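PDB 5Y5A: KLLA0F20702p from Kluyveromyces lactis, which is the yeast telomerase subunit Est1, which binds Cdc13 and so probably brings telomerase to telomeres, this chain being its N-terminal, largely helical part. Local coordinates for residues A[290-295]-A[330-335]. Sequence-based numbering, arbitrary orientation.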
loop_
_atom_site.group_PDB
_atom_site.type_symbol
_atom_site.label_atom_id
_atom_site.label_comp_id
_atom_site.label_asym_id
_atom_site.label_seq_id
_atom_site.Cartn_x
_atom_site.Cartn_y
_atom_site.Cartn_z
ATOM N N LEU A 290 -0.518 -11.632 -16.627
ATOM C CA LEU A 290 -1.856 -11.529 -16.054
ATOM C C LEU A 290 -2.840 -12.342 -16.879
ATOM O O LEU A 290 -3.678 -13.067 -16.339
ATOM C CB LEU A 290 -2.316 -10.067 -15.976
ATOM C CG LEU A 290 -3.781 -9.824 -15.587
ATOM C CD1 LEU A 290 -4.127 -10.458 -14.222
ATOM C CD2 LEU A 290 -4.077 -8.331 -15.569
ATOM N N LEU A 291 -2.732 -12.224 -18.193
ATOM C CA LEU A 291 -3.633 -12.946 -19.082
ATOM C C LEU A 291 -3.444 -14.465 -18.960
ATOM O O LEU A 291 -4.411 -15.224 -19.040
ATOM C CB LEU A 291 -3.436 -12.476 -20.528
ATOM C CG LEU A 291 -4.461 -11.409 -20.944
ATOM C CD1 LEU A 291 -4.527 -10.276 -19.933
ATOM C CD2 LEU A 291 -4.194 -10.869 -22.340
ATOM N N ASN A 292 -2.204 -14.898 -18.743
ATOM C CA ASN A 292 -1.919 -16.311 -18.514
ATOM C C ASN A 292 -2.550 -16.814 -17.221
ATOM O O ASN A 292 -3.089 -17.922 -17.180
ATOM C CB ASN A 292 -0.415 -16.558 -18.493
ATOM C CG ASN A 292 0.208 -16.437 -19.866
ATOM O OD1 ASN A 292 -0.486 -16.508 -20.878
ATOM N ND2 ASN A 292 1.524 -16.267 -19.908
ATOM N N SER A 293 -2.478 -15.996 -16.176
ATOM C CA SER A 293 -3.114 -16.303 -14.905
ATOM C C SER A 293 -4.621 -16.421 -15.065
ATOM O O SER A 293 -5.241 -17.340 -14.531
ATOM C CB SER A 293 -2.792 -15.227 -13.863
ATOM O OG SER A 293 -1.464 -15.351 -13.406
ATOM N N LEU A 294 -5.208 -15.483 -15.800
ATOM C CA LEU A 294 -6.631 -15.530 -16.060
ATOM C C LEU A 294 -6.977 -16.810 -16.838
ATOM O O LEU A 294 -8.045 -17.383 -16.629
ATOM C CB LEU A 294 -7.083 -14.265 -16.801
ATOM C CG LEU A 294 -6.923 -12.979 -15.977
ATOM C CD1 LEU A 294 -7.155 -11.725 -16.810
ATOM C CD2 LEU A 294 -7.851 -12.976 -14.752
ATOM N N ASP A 295 -6.066 -17.272 -17.700
ATOM C CA ASP A 295 -6.236 -18.559 -18.391
ATOM C C ASP A 295 -6.302 -19.718 -17.396
ATOM O O ASP A 295 -7.178 -20.591 -17.490
ATOM C CB ASP A 295 -5.091 -18.844 -19.380
ATOM C CG ASP A 295 -5.098 -17.934 -20.593
ATOM O OD1 ASP A 295 -6.066 -17.174 -20.787
ATOM O OD2 ASP A 295 -4.126 -17.999 -21.373
ATOM N N TRP A 330 -8.503 -3.553 -22.976
ATOM C CA TRP A 330 -9.373 -4.638 -22.523
ATOM C C TRP A 330 -10.547 -4.928 -23.461
ATOM O O TRP A 330 -11.450 -5.688 -23.117
ATOM C CB TRP A 330 -9.871 -4.349 -21.110
ATOM C CG TRP A 330 -8.790 -4.608 -20.093
ATOM C CD1 TRP A 330 -7.923 -3.696 -19.572
ATOM C CD2 TRP A 330 -8.434 -5.876 -19.515
ATOM N NE1 TRP A 330 -7.065 -4.305 -18.689
ATOM C CE2 TRP A 330 -7.356 -5.645 -18.637
ATOM C CE3 TRP A 330 -8.926 -7.177 -19.650
ATOM C CZ2 TRP A 330 -6.756 -6.670 -17.899
ATOM C CZ3 TRP A 330 -8.330 -8.195 -18.912
ATOM C CH2 TRP A 330 -7.258 -7.932 -18.048
ATOM N N LYS A 331 -10.515 -4.349 -24.657
ATOM C CA LYS A 331 -11.462 -4.724 -25.700
ATOM C C LYS A 331 -10.775 -5.605 -26.738
ATOM O O LYS A 331 -11.436 -6.223 -27.572
ATOM C CB LYS A 331 -12.057 -3.484 -26.377
ATOM C CG LYS A 331 -13.044 -2.709 -25.524
ATOM C CD LYS A 331 -13.473 -1.407 -26.202
ATOM C CE LYS A 331 -14.418 -0.599 -25.310
ATOM N NZ LYS A 331 -14.805 0.710 -25.917
ATOM N N ASN A 332 -9.447 -5.670 -26.675
ATOM C CA ASN A 332 -8.659 -6.310 -27.725
ATOM C C ASN A 332 -7.896 -7.570 -27.319
ATOM O O ASN A 332 -6.928 -7.939 -27.984
ATOM C CB ASN A 332 -7.651 -5.305 -28.298
ATOM C CG ASN A 332 -8.304 -4.236 -29.161
ATOM O OD1 ASN A 332 -9.297 -4.490 -29.843
ATOM N ND2 ASN A 332 -7.739 -3.032 -29.140
ATOM N N ASN A 333 -8.305 -8.233 -26.240
ATOM C CA ASN A 333 -7.618 -9.465 -25.860
ATOM C C ASN A 333 -8.569 -10.648 -25.742
ATOM O O ASN A 333 -9.789 -10.493 -25.817
ATOM C CB ASN A 333 -6.831 -9.271 -24.554
ATOM C CG ASN A 333 -7.720 -9.128 -23.337
ATOM O OD1 ASN A 333 -8.331 -10.095 -22.889
ATOM N ND2 ASN A 333 -7.769 -7.921 -22.771
ATOM N N ARG A 334 -7.998 -11.834 -25.560
ATOM C CA ARG A 334 -8.766 -13.080 -25.550
ATOM C C ARG A 334 -9.769 -13.171 -24.395
ATOM O O ARG A 334 -10.684 -13.987 -24.434
ATOM C CB ARG A 334 -7.815 -14.284 -25.509
ATOM C CG ARG A 334 -6.869 -14.334 -24.306
ATOM C CD ARG A 334 -5.835 -15.410 -24.547
ATOM N NE ARG A 334 -4.966 -15.683 -23.407
ATOM C CZ ARG A 334 -3.771 -15.130 -23.226
ATOM N NH1 ARG A 334 -3.311 -14.240 -24.096
ATOM N NH2 ARG A 334 -3.041 -15.459 -22.169
ATOM N N HIS A 335 -9.602 -12.323 -23.384
ATOM C CA HIS A 335 -10.510 -12.304 -22.242
ATOM C C HIS A 335 -11.519 -11.164 -22.328
ATOM O O HIS A 335 -12.340 -10.987 -21.429
ATOM C CB HIS A 335 -9.726 -12.188 -20.932
ATOM C CG HIS A 335 -8.882 -13.386 -20.623
ATOM N ND1 HIS A 335 -9.422 -14.595 -20.241
ATOM C CD2 HIS A 335 -7.539 -13.558 -20.635
ATOM C CE1 HIS A 335 -8.446 -15.463 -20.031
ATOM N NE2 HIS A 335 -7.294 -14.859 -20.263
#
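His335 lays its imidazole over the side of Leu294, whose CB sits 3.8 Å from the ring centroid and 22° off the ring normal, a CH-pi contact that a flat ring makes well against a methylene. The edge of the same ring does polar work: NE2 donates to Leu291 O at 3.2 Å and, in a weak, strongly bent bond, to Asp295 OD1 at 2.7 Å. Leu291 O already accepts from Asp295 N within the helix, so His335 gives this carbonyl oxygen a second donor. ND1, pointing away from the helix, is hydrogen-bonded to the guanidinium of Arg338. On the exposed side, Arg334 makes a salt bridge with Asp295: NH2 lies 2.9 Å from Asp295 OD2 and NE 3.2 Å from Asp295 OD1, while Leu291 CB lies over one face of the guanidinium. A long arginine can span this gap yet keep its charge near water. Deeper in, Trp330 meets leucine methyls, with CZ2 3.9 Å from Leu290 CD2 and CH2 4.0 Å from Leu294 CD1. The branched end of Leu291 fills the space between loop and helix, with CD1 4.1 Å from Trp330 CH2 and CD2 3.8 Å from Asn333 CB. Trp330 NE1 is satisfied by the carbonyl of Leu279, and Pro319 of helix 318-325 touches both Trp330 and Leu294. Asn333 OD1 accepts from His335 N at 2.6 Å, an Asx turn that shapes the loop facing the helix. The contact thus fastens the loop leading into helix 339-379 against helix 285-298, within the Est1 DNA/RNA binding domain, a member of the TPR clan of helical repeat folds.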